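Local coordinates for methyltransferase-like protein (Saccharopolyspora spinosa, PDB 4PNE) that catalyses a [4+2] cycloaddition in spinosyn biosynthesis, as a standalone cyclase with a methyltransferase-like fold that binds S-adenosyl-L-homocysteine, at residues T47-G55 against F254-Q262; G234-S244 against G291-V301. All blocks are in the same frame, centred on the assembly; numbering follows the deposited sequence.

Contact 1. Residues T47-G55 against F254-Q262; sequences TPLLNSVAG and FAEELAAHQ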
ATOM      1  N   THR A  47      10.352   8.473   6.052  1.00 21.19           N
ATOM      2  CA  THR A  47      10.896   7.122   6.165  1.00 20.29           C
ATOM      3  C   THR A  47      11.727   6.839   7.405  1.00 16.16           C
ATOM      4  O   THR A  47      11.482   5.816   8.071  1.00 19.59           O
ATOM      5  CB  THR A  47      11.766   6.803   4.932  1.00 24.92           C
ATOM      6  OG1 THR A  47      10.900   6.509   3.850  1.00 22.31           O
ATOM      7  CG2 THR A  47      12.658   5.593   5.168  1.00 24.13           C
ATOM      8  N   PRO A  48      12.705   7.706   7.727  1.00 18.73           N
ATOM      9  CA  PRO A  48      13.505   7.440   8.928  1.00 20.98           C
ATOM     10  C   PRO A  48      12.639   7.374  10.207  1.00 15.31           C
ATOM     11  O   PRO A  48      12.932   6.593  11.098  1.00 18.34           O
ATOM     12  CB  PRO A  48      14.474   8.626   8.983  1.00 24.98           C
ATOM     13  CG  PRO A  48      14.477   9.199   7.632  1.00 23.61           C
ATOM     14  CD  PRO A  48      13.125   8.939   7.051  1.00 18.71           C
ATOM     15  N   LEU A  49      11.577   8.169  10.272  1.00 16.89           N
ATOM     16  CA  LEU A  49      10.679   8.158  11.424  1.00 16.62           C
ATOM     17  C   LEU A  49       9.921   6.840  11.471  1.00 14.85           C
ATOM     18  O   LEU A  49       9.856   6.207  12.526  1.00 14.77           O
ATOM     19  CB  LEU A  49       9.688   9.344  11.375  1.00 14.65           C
ATOM     20  CG  LEU A  49       8.652   9.394  12.501  1.00 14.48           C
ATOM     21  CD1 LEU A  49       9.236   9.210  13.894  1.00 26.02           C
ATOM     22  CD2 LEU A  49       7.848  10.694  12.434  1.00 21.65           C
ATOM     23  N   LEU A  50       9.378   6.407  10.339  1.00 14.27           N
ATOM     24  CA  LEU A  50       8.656   5.128  10.305  1.00 12.09           C
ATOM     25  C   LEU A  50       9.546   3.982  10.685  1.00 13.69           C
ATOM     26  O   LEU A  50       9.144   3.093  11.437  1.00 14.05           O
ATOM     27  CB  LEU A  50       8.056   4.836   8.928  1.00 14.65           C
ATOM     28  CG  LEU A  50       7.049   5.828   8.380  1.00 16.56           C
ATOM     29  CD1 LEU A  50       6.505   5.349   7.047  1.00 18.22           C
ATOM     30  CD2 LEU A  50       5.910   5.996   9.355  1.00 13.96           C
ATOM     31  N   ASN A  51      10.765   3.981  10.157  1.00 14.48           N
ATOM     32  CA  ASN A  51      11.708   2.932  10.514  1.00 15.03           C
ATOM     33  C   ASN A  51      12.025   2.929  12.002  1.00 14.91           C
ATOM     34  O   ASN A  51      12.084   1.881  12.625  1.00 15.16           O
ATOM     35  CB  ASN A  51      12.973   3.093   9.692  1.00 15.39           C
ATOM     36  CG  ASN A  51      12.755   2.759   8.216  1.00 18.55           C
ATOM     37  OD1 ASN A  51      11.652   2.384   7.791  1.00 19.77           O
ATOM     38  ND2 ASN A  51      13.821   2.881   7.436  1.00 24.65           N
ATOM     39  N   SER A  52      12.200   4.111  12.570  1.00 15.56           N
ATOM     40  CA  SER A  52      12.455   4.231  13.990  1.00 16.26           C
ATOM     41  C   SER A  52      11.301   3.683  14.809  1.00 16.45           C
ATOM     42  O   SER A  52      11.510   2.937  15.762  1.00 17.36           O
ATOM     43  CB  SER A  52      12.723   5.680  14.366  1.00 20.68           C
ATOM     44  OG  SER A  52      13.024   5.775  15.739  1.00 24.22           O
ATOM     45  N   VAL A  53      10.084   4.092  14.467  1.00 16.35           N
ATOM     46  CA  VAL A  53       8.903   3.596  15.184  1.00 13.91           C
ATOM     47  C   VAL A  53       8.783   2.058  15.089  1.00 17.53           C
ATOM     48  O   VAL A  53       8.492   1.371  16.071  1.00 18.32           O
ATOM     49  CB  VAL A  53       7.636   4.295  14.653  1.00 13.67           C
ATOM     50  CG1 VAL A  53       6.393   3.728  15.275  1.00 15.24           C
ATOM     51  CG2 VAL A  53       7.682   5.791  14.902  1.00 15.82           C
ATOM     52  N   ALA A  54       9.072   1.521  13.908  1.00 14.25           N
ATOM     53  CA  ALA A  54       8.883   0.108  13.610  1.00 16.59           C
ATOM     54  C   ALA A  54       9.996  -0.808  14.106  1.00 17.54           C
ATOM     55  O   ALA A  54       9.803  -2.024  14.217  1.00 22.21           O
ATOM     56  CB  ALA A  54       8.728  -0.049  12.118  1.00 14.40           C
ATOM     57  N   GLY A  55      11.163  -0.232  14.384  1.00 15.83           N
ATOM     58  CA  GLY A  55      12.360  -0.992  14.686  1.00 16.53           C
ATOM     59  C   GLY A  55      13.131  -1.502  13.488  1.00 23.01           C
ATOM     60  O   GLY A  55      13.853  -2.487  13.618  1.00 23.29           O
ATOM     61  N   PHE A 254      -0.797   1.973  16.429  1.00 12.48           N
ATOM     62  CA  PHE A 254       0.317   2.674  15.801  1.00 13.68           C
ATOM     63  C   PHE A 254       0.531   4.047  16.440  1.00 10.73           C
ATOM     64  O   PHE A 254       1.676   4.438  16.657  1.00 11.95           O
ATOM     65  CB  PHE A 254       0.096   2.816  14.294  1.00 11.99           C
ATOM     66  CG  PHE A 254       1.232   3.494  13.595  1.00 12.26           C
ATOM     67  CD1 PHE A 254       2.368   2.791  13.304  1.00 14.76           C
ATOM     68  CD2 PHE A 254       1.164   4.838  13.265  1.00 13.25           C
ATOM     69  CE1 PHE A 254       3.456   3.410  12.702  1.00 13.61           C
ATOM     70  CE2 PHE A 254       2.244   5.470  12.655  1.00 18.49           C
ATOM     71  CZ  PHE A 254       3.370   4.759  12.371  1.00 13.11           C
ATOM     72  N   ALA A 255      -0.544   4.749  16.796  1.00 11.76           N
ATOM     73  CA  ALA A 255      -0.443   6.060  17.431  1.00 14.36           C
ATOM     74  C   ALA A 255       0.292   5.960  18.752  1.00 13.67           C
ATOM     75  O   ALA A 255       1.124   6.806  19.071  1.00 13.38           O
ATOM     76  CB  ALA A 255      -1.819   6.678  17.645  1.00 12.77           C
ATOM     77  N   GLU A 256      -0.028   4.936  19.532  1.00 13.92           N
ATOM     78  CA  GLU A 256       0.676   4.739  20.782  1.00 18.34           C
ATOM     79  C   GLU A 256       2.179   4.508  20.531  1.00 14.13           C
ATOM     80  O   GLU A 256       3.031   5.102  21.207  1.00 14.72           O
ATOM     81  CB  GLU A 256       0.058   3.586  21.558  1.00 20.56           C
ATOM     82  CG  GLU A 256       0.906   3.166  22.726  1.00 26.70           C
ATOM     83  CD  GLU A 256       0.166   2.311  23.719  1.00 26.35           C
ATOM     84  OE1 GLU A 256      -1.015   1.969  23.476  1.00 27.04           O
ATOM     85  OE2 GLU A 256       0.791   1.962  24.736  1.00 33.55           O
ATOM     86  N   GLU A 257       2.514   3.686  19.534  1.00 12.34           N
ATOM     87  CA  GLU A 257       3.925   3.455  19.182  1.00 14.45           C
ATOM     88  C   GLU A 257       4.650   4.730  18.764  1.00 17.23           C
ATOM     89  O   GLU A 257       5.819   4.955  19.117  1.00 19.00           O
ATOM     90  CB  GLU A 257       4.028   2.428  18.042  1.00 19.57           C
ATOM     91  CG  GLU A 257       3.470   1.089  18.390  1.00 20.13           C
ATOM     92  CD  GLU A 257       4.211   0.446  19.539  1.00 25.96           C
ATOM     93  OE1 GLU A 257       5.445   0.248  19.402  1.00 26.13           O
ATOM     94  OE2 GLU A 257       3.566   0.171  20.579  1.00 24.38           O
ATOM     95  N   LEU A 258       3.966   5.535  17.966  1.00 12.60           N
ATOM     96  CA  LEU A 258       4.466   6.783  17.437  1.00 15.51           C
ATOM     97  C   LEU A 258       4.707   7.742  18.566  1.00 14.26           C
ATOM     98  O   LEU A 258       5.763   8.374  18.629  1.00 16.12           O
ATOM     99  CB  LEU A 258       3.483   7.359  16.430  1.00 15.70           C
ATOM    100  CG  LEU A 258       3.839   8.715  15.795  1.00 16.89           C
ATOM    101  CD1 LEU A 258       5.216   8.704  15.110  1.00 20.25           C
ATOM    102  CD2 LEU A 258       2.778   9.143  14.794  1.00 18.91           C
ATOM    103  N   ALA A 259       3.781   7.788  19.511  1.00 13.23           N
ATOM    104  CA  ALA A 259       3.871   8.743  20.627  1.00 16.82           C
ATOM    105  C   ALA A 259       5.116   8.516  21.438  1.00 24.56           C
ATOM    106  O   ALA A 259       5.716   9.456  21.921  1.00 25.29           O
ATOM    107  CB  ALA A 259       2.677   8.626  21.492  1.00 18.15           C
ATOM    108  N   ALA A 260       5.517   7.273  21.619  1.00 16.99           N
ATOM    109  CA  ALA A 260       6.780   7.045  22.303  1.00 25.04           C
ATOM    110  C   ALA A 260       7.945   7.765  21.577  1.00 31.96           C
ATOM    111  O   ALA A 260       8.806   8.357  22.223  1.00 37.94           O
ATOM    112  CB  ALA A 260       7.051   5.564  22.426  1.00 30.34           C
ATOM    113  N   HIS A 261       7.964   7.734  20.240  1.00 27.82           N
ATOM    114  CA  HIS A 261       9.057   8.340  19.449  1.00 24.61           C
ATOM    115  C   HIS A 261       8.810   9.781  19.019  1.00 26.45           C
ATOM    116  O   HIS A 261       9.324  10.208  17.988  1.00 35.12           O
ATOM    117  CB  HIS A 261       9.322   7.517  18.178  1.00 26.94           C
ATOM    118  CG  HIS A 261       9.675   6.089  18.446  1.00 28.48           C
ATOM    119  ND1 HIS A 261       8.735   5.119  18.711  1.00 24.50           N
ATOM    120  CD2 HIS A 261      10.880   5.470  18.501  1.00 29.51           C
ATOM    121  CE1 HIS A 261       9.343   3.964  18.923  1.00 30.60           C
ATOM    122  NE2 HIS A 261      10.646   4.151  18.803  1.00 34.64           N
ATOM    123  N   GLN A 262       8.057  10.537  19.809  1.00 29.45           N
ATOM    124  CA  GLN A 262       7.508  11.783  19.313  1.00 22.55           C
ATOM    125  C   GLN A 262       8.369  12.984  19.673  1.00 34.62           C
ATOM    126  O   GLN A 262       8.238  14.066  19.090  1.00 32.09           O
ATOM    127  CB  GLN A 262       6.076  11.937  19.836  1.00 34.11           C
ATOM    128  CG  GLN A 262       5.915  12.503  21.242  1.00 34.49           C
ATOM    129  CD  GLN A 262       4.448  12.791  21.573  1.00 41.54           C
ATOM    130  OE1 GLN A 262       3.537  12.366  20.849  1.00 43.45           O
ATOM    131  NE2 GLN A 262       4.217  13.512  22.664  1.00 40.44           N
TER
HETATM  132  O   HOH W   1       6.301  -0.068  16.680  1.00 21.96           O
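V53 is at the centre of this contact. It projects from the last turn of helix 36-54 against one side of helix 250-260. The two segments cross at 103°, with axes 9.4 Å apart, so the touching patch is short. V53 stands with CG1 anti to its backbone N (chi1 175°), which splits its two methyls between different partners. CG1 meets the ring of F254 at CE1, 3.9 Å away, and also reaches CB of E257. CG2 lies 3.8 Å from L258 CD1 and also touches the H261 ring. L50 adds CD2 at 4.1 Å from F254 CZ, crossing that side chain at about a right angle. L49 and L258 meet more loosely through their CD1 methyls.

This apolar part is buried. It holds helix 36-54 to helix 250-260, and L50 also touches I60, which binds S-adenosyl-L-homocysteine. Helix 271-281 closes it further: V273 touches L49, W276 touches L50, and V280 touches both F254 and L258. W73 packs edge-to-face with F254.

The other side is polar and partly exposed. H261 lies just past helix 250-260 and turns one ring face to the V53 backbone. V53 CA sits 3.9 Å from the ring centroid, 14° off the normal, a CH-pi contact. ND1 donates to E257 O in the plane of the imidazole (2.9 Å), which helps fix the ring's rotation. S52 OG comes near CD2 of H261. The H261 NE2 and S52 O atoms are close, but the angle is too poor for a hydrogen bond. A water donates to both V53 O and E257 OE1.

Shape fit of apolar side chains, one imidazole face and one water bridge hold the helices together, with no direct hydrogen bond between the segments.

Contact 2. Residues G234-S244 against G291-V301; sequences GFEILDWEDVS and GYAILTARKPV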
ATOM      1  N   GLY A 234     -11.751  -1.632 -16.901  1.00 19.06           N
ATOM      2  CA  GLY A 234     -11.755  -2.894 -17.627  1.00 19.87           C
ATOM      3  C   GLY A 234     -11.486  -4.128 -16.768  1.00 20.69           C
ATOM      4  O   GLY A 234     -11.469  -5.251 -17.269  1.00 18.24           O
ATOM      5  N   PHE A 235     -11.275  -3.946 -15.465  1.00 12.24           N
ATOM      6  CA  PHE A 235     -11.073  -5.110 -14.619  1.00 13.78           C
ATOM      7  C   PHE A 235     -12.377  -5.866 -14.376  1.00 19.23           C
ATOM      8  O   PHE A 235     -13.440  -5.238 -14.287  1.00 20.60           O
ATOM      9  CB  PHE A 235     -10.496  -4.702 -13.281  1.00 15.02           C
ATOM     10  CG  PHE A 235      -9.025  -4.432 -13.317  1.00 14.63           C
ATOM     11  CD1 PHE A 235      -8.120  -5.465 -13.187  1.00 12.57           C
ATOM     12  CD2 PHE A 235      -8.547  -3.143 -13.438  1.00 13.84           C
ATOM     13  CE1 PHE A 235      -6.769  -5.215 -13.205  1.00 16.01           C
ATOM     14  CE2 PHE A 235      -7.182  -2.900 -13.450  1.00 14.86           C
ATOM     15  CZ  PHE A 235      -6.311  -3.928 -13.327  1.00 14.91           C
ATOM     16  N   GLU A 236     -12.285  -7.188 -14.278  1.00 18.48           N
ATOM     17  CA  GLU A 236     -13.316  -8.015 -13.633  1.00 17.40           C
ATOM     18  C   GLU A 236     -13.075  -8.059 -12.128  1.00 16.32           C
ATOM     19  O   GLU A 236     -11.980  -8.377 -11.684  1.00 19.06           O
ATOM     20  CB  GLU A 236     -13.296  -9.459 -14.136  1.00 18.88           C
ATOM     21  CG  GLU A 236     -13.356  -9.652 -15.604  1.00 34.50           C
ATOM     22  CD  GLU A 236     -13.172 -11.117 -15.966  1.00 33.96           C
ATOM     23  OE1 GLU A 236     -13.148 -11.963 -15.034  1.00 36.73           O
ATOM     24  OE2 GLU A 236     -13.031 -11.414 -17.166  1.00 35.12           O
ATOM     25  N   ILE A 237     -14.089  -7.781 -11.334  1.00 16.03           N
ATOM     26  CA  ILE A 237     -13.945  -7.904  -9.907  1.00 14.50           C
ATOM     27  C   ILE A 237     -14.161  -9.344  -9.508  1.00 18.41           C
ATOM     28  O   ILE A 237     -15.217  -9.941  -9.819  1.00 18.94           O
ATOM     29  CB  ILE A 237     -14.939  -7.002  -9.157  1.00 15.89           C
ATOM     30  CG1 ILE A 237     -14.862  -5.558  -9.667  1.00 17.86           C
ATOM     31  CG2 ILE A 237     -14.694  -7.081  -7.674  1.00 19.01           C
ATOM     32  CD1 ILE A 237     -13.498  -4.921  -9.520  1.00 17.31           C
ATOM     33  N   LEU A 238     -13.161  -9.923  -8.867  1.00 15.41           N
ATOM     34  CA  LEU A 238     -13.251 -11.292  -8.392  1.00 15.16           C
ATOM     35  C   LEU A 238     -13.819 -11.323  -6.980  1.00 17.09           C
ATOM     36  O   LEU A 238     -14.638 -12.197  -6.644  1.00 18.27           O
ATOM     37  CB  LEU A 238     -11.895 -11.981  -8.428  1.00 16.10           C
ATOM     38  CG  LEU A 238     -11.265 -12.161  -9.813  1.00 16.18           C
ATOM     39  CD1 LEU A 238      -9.823 -12.600  -9.686  1.00 19.94           C
ATOM     40  CD2 LEU A 238     -12.073 -13.124 -10.675  1.00 20.10           C
ATOM     41  N   ASP A 239     -13.443 -10.342  -6.164  1.00 17.76           N
ATOM     42  CA  ASP A 239     -13.832 -10.374  -4.761  1.00 16.87           C
ATOM     43  C   ASP A 239     -13.622  -9.024  -4.109  1.00 16.93           C
ATOM     44  O   ASP A 239     -12.674  -8.317  -4.413  1.00 15.42           O
ATOM     45  CB  ASP A 239     -13.008 -11.440  -4.038  1.00 20.92           C
ATOM     46  CG  ASP A 239     -13.627 -11.891  -2.734  1.00 31.28           C
ATOM     47  OD1 ASP A 239     -14.869 -11.849  -2.613  1.00 30.09           O
ATOM     48  OD2 ASP A 239     -12.866 -12.310  -1.836  1.00 40.33           O
ATOM     49  N   TRP A 240     -14.512  -8.686  -3.196  1.00 14.38           N
ATOM     50  CA  TRP A 240     -14.342  -7.591  -2.251  1.00 11.82           C
ATOM     51  C   TRP A 240     -14.612  -8.160  -0.872  1.00 13.43           C
ATOM     52  O   TRP A 240     -15.613  -8.849  -0.662  1.00 13.91           O
ATOM     53  CB  TRP A 240     -15.313  -6.447  -2.547  1.00 11.69           C
ATOM     54  CG  TRP A 240     -15.506  -5.321  -1.493  1.00 14.75           C
ATOM     55  CD1 TRP A 240     -14.634  -4.921  -0.521  1.00 16.14           C
ATOM     56  CD2 TRP A 240     -16.659  -4.481  -1.351  1.00 13.35           C
ATOM     57  NE1 TRP A 240     -15.173  -3.880   0.209  1.00 17.53           N
ATOM     58  CE2 TRP A 240     -16.419  -3.596  -0.281  1.00 16.17           C
ATOM     59  CE3 TRP A 240     -17.870  -4.385  -2.037  1.00 19.12           C
ATOM     60  CZ2 TRP A 240     -17.356  -2.623   0.119  1.00 18.23           C
ATOM     61  CZ3 TRP A 240     -18.793  -3.416  -1.641  1.00 19.70           C
ATOM     62  CH2 TRP A 240     -18.530  -2.557  -0.565  1.00 18.52           C
ATOM     63  N   GLU A 241     -13.725  -7.884   0.070  1.00 12.35           N
ATOM     64  CA  GLU A 241     -13.944  -8.232   1.457  1.00 14.88           C
ATOM     65  C   GLU A 241     -13.812  -6.957   2.225  1.00 13.47           C
ATOM     66  O   GLU A 241     -12.787  -6.281   2.116  1.00 11.39           O
ATOM     67  CB  GLU A 241     -12.920  -9.227   1.951  1.00 13.70           C
ATOM     68  CG  GLU A 241     -12.679 -10.430   1.056  1.00 21.78           C
ATOM     69  CD  GLU A 241     -11.325 -11.064   1.345  1.00 39.06           C
ATOM     70  OE1 GLU A 241     -11.168 -11.605   2.466  1.00 46.26           O
ATOM     71  OE2 GLU A 241     -10.405 -10.970   0.484  1.00 32.37           O
ATOM     72  N   ASP A 242     -14.838  -6.622   2.973  1.00 12.77           N
ATOM     73  CA  ASP A 242     -14.768  -5.509   3.912  1.00 12.82           C
ATOM     74  C   ASP A 242     -14.210  -6.063   5.199  1.00 11.02           C
ATOM     75  O   ASP A 242     -14.839  -6.870   5.870  1.00 12.51           O
ATOM     76  CB  ASP A 242     -16.150  -4.864   4.110  1.00 11.97           C
ATOM     77  CG  ASP A 242     -16.143  -3.779   5.146  1.00 12.74           C
ATOM     78  OD1 ASP A 242     -15.114  -3.552   5.816  1.00 12.00           O
ATOM     79  OD2 ASP A 242     -17.164  -3.104   5.275  1.00 14.80           O
ATOM     80  N   VAL A 243     -12.998  -5.629   5.563  1.00 12.42           N
ATOM     81  CA  VAL A 243     -12.314  -6.200   6.721  1.00 11.98           C
ATOM     82  C   VAL A 243     -12.086  -5.099   7.783  1.00 14.11           C
ATOM     83  O   VAL A 243     -11.162  -5.151   8.566  1.00 13.06           O
ATOM     84  CB  VAL A 243     -10.977  -6.884   6.319  1.00 13.36           C
ATOM     85  CG1 VAL A 243     -11.225  -8.026   5.301  1.00 13.98           C
ATOM     86  CG2 VAL A 243      -9.946  -5.893   5.709  1.00 12.92           C
ATOM     87  N   SER A 244     -12.933  -4.090   7.761  1.00 12.85           N
ATOM     88  CA  SER A 244     -12.823  -2.996   8.715  1.00 12.75           C
ATOM     89  C   SER A 244     -12.800  -3.490  10.166  1.00 10.39           C
ATOM     90  O   SER A 244     -12.103  -2.913  11.001  1.00 11.53           O
ATOM     91  CB  SER A 244     -13.980  -2.027   8.557  1.00 10.86           C
ATOM     92  OG  SER A 244     -14.093  -1.604   7.233  1.00 14.49           O
ATOM     93  N   GLY A 291     -12.646   2.565   7.412  1.00 12.74           N
ATOM     94  CA  GLY A 291     -12.716   1.113   7.340  1.00 12.83           C
ATOM     95  C   GLY A 291     -11.611   0.643   6.428  1.00 12.86           C
ATOM     96  O   GLY A 291     -10.658   1.384   6.147  1.00 11.88           O
ATOM     97  N   TYR A 292     -11.736  -0.587   5.954  1.00 10.92           N
ATOM     98  CA  TYR A 292     -10.654  -1.183   5.166  1.00 11.61           C
ATOM     99  C   TYR A 292     -11.196  -2.201   4.171  1.00 10.62           C
ATOM    100  O   TYR A 292     -12.117  -2.957   4.479  1.00 12.05           O
ATOM    101  CB  TYR A 292      -9.638  -1.837   6.097  1.00 12.26           C
ATOM    102  CG  TYR A 292      -8.259  -1.927   5.504  1.00 11.96           C
ATOM    103  CD1 TYR A 292      -7.391  -0.855   5.583  1.00 12.59           C
ATOM    104  CD2 TYR A 292      -7.830  -3.066   4.823  1.00 13.52           C
ATOM    105  CE1 TYR A 292      -6.134  -0.910   5.036  1.00 11.76           C
ATOM    106  CE2 TYR A 292      -6.574  -3.131   4.266  1.00 11.97           C
ATOM    107  CZ  TYR A 292      -5.722  -2.056   4.371  1.00 11.15           C
ATOM    108  OH  TYR A 292      -4.463  -2.109   3.815  1.00 10.85           O
ATOM    109  N   ALA A 293     -10.597  -2.239   2.975  1.00  9.69           N
ATOM    110  CA  ALA A 293     -11.045  -3.123   1.881  1.00 11.52           C
ATOM    111  C   ALA A 293      -9.901  -3.939   1.317  1.00 10.54           C
ATOM    112  O   ALA A 293      -8.787  -3.426   1.171  1.00 10.34           O
ATOM    113  CB  ALA A 293     -11.698  -2.282   0.762  1.00 11.47           C
ATOM    114  N   ILE A 294     -10.153  -5.226   1.074  1.00 10.55           N
ATOM    115  CA  ILE A 294      -9.300  -6.055   0.257  1.00  9.08           C
ATOM    116  C   ILE A 294     -10.061  -6.395  -1.016  1.00 12.94           C
ATOM    117  O   ILE A 294     -11.169  -6.943  -0.947  1.00 12.86           O
ATOM    118  CB  ILE A 294      -8.867  -7.362   0.975  1.00 11.29           C
ATOM    119  CG1 ILE A 294      -8.224  -7.048   2.331  1.00 12.75           C
ATOM    120  CG2 ILE A 294      -7.918  -8.160   0.090  1.00 17.25           C
ATOM    121  CD1 ILE A 294      -7.959  -8.328   3.159  1.00 14.22           C
ATOM    122  N   LEU A 295      -9.537  -5.975  -2.164  1.00 11.61           N
ATOM    123  CA  LEU A 295     -10.147  -6.219  -3.473  1.00 10.34           C
ATOM    124  C   LEU A 295      -9.247  -7.101  -4.343  1.00 14.10           C
ATOM    125  O   LEU A 295      -8.032  -6.896  -4.406  1.00 12.84           O
ATOM    126  CB  LEU A 295     -10.403  -4.889  -4.189  1.00 12.69           C
ATOM    127  CG  LEU A 295     -10.989  -3.737  -3.342  1.00 19.10           C
ATOM    128  CD1 LEU A 295     -11.094  -2.440  -4.145  1.00 22.57           C
ATOM    129  CD2 LEU A 295     -12.341  -4.129  -2.735  1.00 20.64           C
ATOM    130  N   THR A 296      -9.836  -8.070  -5.038  1.00 12.85           N
ATOM    131  CA  THR A 296      -9.141  -8.877  -6.037  1.00 10.58           C
ATOM    132  C   THR A 296      -9.858  -8.659  -7.355  1.00 19.57           C
ATOM    133  O   THR A 296     -11.089  -8.725  -7.449  1.00 13.59           O
ATOM    134  CB  THR A 296      -9.113 -10.365  -5.655  1.00 18.57           C
ATOM    135  OG1 THR A 296      -8.677 -10.491  -4.293  1.00 23.26           O
ATOM    136  CG2 THR A 296      -8.183 -11.156  -6.574  1.00 20.42           C
ATOM    137  N   ALA A 297      -9.079  -8.350  -8.377  1.00 13.99           N
ATOM    138  CA  ALA A 297      -9.594  -8.052  -9.685  1.00 13.82           C
ATOM    139  C   ALA A 297      -8.701  -8.699 -10.696  1.00 13.94           C
ATOM    140  O   ALA A 297      -7.579  -9.096 -10.360  1.00 13.94           O
ATOM    141  CB  ALA A 297      -9.651  -6.576  -9.910  1.00 16.55           C
ATOM    142  N   ARG A 298      -9.194  -8.894 -11.920  1.00 15.48           N
ATOM    143  CA  ARG A 298      -8.321  -9.461 -12.950  1.00 15.73           C
ATOM    144  C   ARG A 298      -8.573  -8.853 -14.329  1.00 13.04           C
ATOM    145  O   ARG A 298      -9.659  -8.343 -14.628  1.00 13.90           O
ATOM    146  CB  ARG A 298      -8.468 -10.960 -13.008  1.00 22.14           C
ATOM    147  CG  ARG A 298      -9.601 -11.413 -13.818  1.00 22.90           C
ATOM    148  CD  ARG A 298      -9.461 -12.869 -14.140  1.00 20.45           C
ATOM    149  NE  ARG A 298     -10.791 -13.358 -14.410  1.00 27.31           N
ATOM    150  CZ  ARG A 298     -11.089 -14.620 -14.642  1.00 26.51           C
ATOM    151  NH1 ARG A 298     -10.132 -15.545 -14.655  1.00 26.85           N
ATOM    152  NH2 ARG A 298     -12.348 -14.934 -14.864  1.00 23.89           N
ATOM    153  N   LYS A 299      -7.542  -8.896 -15.146  1.00 15.49           N
ATOM    154  CA  LYS A 299      -7.627  -8.529 -16.533  1.00 15.53           C
ATOM    155  C   LYS A 299      -8.388  -9.665 -17.214  1.00 15.22           C
ATOM    156  O   LYS A 299      -8.077 -10.831 -16.991  1.00 16.88           O
ATOM    157  CB  LYS A 299      -6.246  -8.362 -17.131  1.00 14.12           C
ATOM    158  CG  LYS A 299      -6.237  -7.762 -18.557  1.00 13.39           C
ATOM    159  CD  LYS A 299      -4.859  -7.520 -19.050  1.00 13.66           C
ATOM    160  CE  LYS A 299      -4.846  -6.757 -20.364  1.00 13.13           C
ATOM    161  NZ  LYS A 299      -3.508  -6.267 -20.658  1.00 15.79           N
ATOM    162  N   PRO A 300      -9.416  -9.323 -18.000  1.00 16.18           N
ATOM    163  CA  PRO A 300     -10.172 -10.363 -18.705  1.00 21.80           C
ATOM    164  C   PRO A 300      -9.244 -11.272 -19.509  1.00 20.99           C
ATOM    165  O   PRO A 300      -8.206 -10.821 -20.030  1.00 16.68           O
ATOM    166  CB  PRO A 300     -11.113  -9.553 -19.597  1.00 19.16           C
ATOM    167  CG  PRO A 300     -11.327  -8.282 -18.879  1.00 21.47           C
ATOM    168  CD  PRO A 300      -9.979  -7.982 -18.239  1.00 18.50           C
ATOM    169  N   VAL A 301      -9.563 -12.565 -19.541  1.00 19.18           N
ATOM    170  CA  VAL A 301      -8.748 -13.514 -20.288  1.00 24.51           C
ATOM    171  C   VAL A 301      -8.852 -13.225 -21.778  1.00 28.00           C
ATOM    172  O   VAL A 301      -9.830 -12.623 -22.250  1.00 31.28           O
ATOM    173  CB  VAL A 301      -9.149 -14.990 -20.008  1.00 25.79           C
ATOM    174  CG1 VAL A 301      -9.111 -15.310 -18.505  1.00 27.58           C
ATOM    175  CG2 VAL A 301     -10.508 -15.303 -20.602  1.00 31.53           C
TER
HETATM  176  O   HOH W   2     -12.143 -13.341 -18.430  1.00 22.35           O
HETATM  177  O   HOH W   3     -14.282  -2.298   2.623  1.00 16.00           O
HETATM  178  O   HOH W   4     -10.531  -9.695  -1.997  1.00 17.86           O
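E236 and R298 pair twice, through backbone and side chains. Each N donates to the other's O, the start of an antiparallel ladder between edge strand 236-242 and strand 290-298. R298 NE (2.8 Å) and NH2 (3.1 Å) both donate to E236 OE1. OE1 lies near the guanidinium plane, but the carboxylate is turned 86° to it. NE meets OE1 from above the carboxylate plane, while NH2 meets the syn lone pair of OE1. E236 OE2 takes a water that also accepts from V301 N.

Next comes a classic beta bulge. L238 N and D239 N both donate to T296 O, from the same face of its plane. T296 N returns a bond to D239 O. E241 and I294 exchange two nearly straight bonds, and V243 N donates to Y292 O (3.0 Å).

At the far end S244 OG replaces a backbone acceptor and receives Y292 N at 2.9 Å. S244 N donates to D242 OD1, an Asx turn, and S244 OG donates to the same oxygen. One water links W240 NE1 to Y292 O. Another donates to E241 OE2, whose stronger partner is R87 in a salt bridge, and also bonds T296 OG1. Y292 OH bonds Q168 and T196.

The closest apolar contact is L295 CD2 to W240 CD1 (3.3 Å), the side chains lying side by side.

Strand 290-298, inserted antiparallel between 191-200 and 236-242, marks the class I methyltransferase sheet and is bonded on both flanks. The facing backbone atoms and side chains named here have partners, and this directional bonding fixes the register despite the bulge.

Contact 1 and contact 2 lie on opposite sides of the chain's centre. Their centres are 31 Å apart and their nearest atoms about 12 Å, with no touch. Their segments alternate along the chain: strand 236-242 runs shortly before helix 250-260, and strand 290-298 follows it. Contact 2 forms the edge of the mixed sheet, while contact 1 joins two helices. Each has one side chain near the ligand. The side chains of L50 in contact 1 and Y292 in contact 2 are each about 7 Å from the bound S-adenosyl-L-homocysteine. L50 is about 4 Å from I60, and Y292 about 4 Å from H61, side chain to side chain; both bind that ligand.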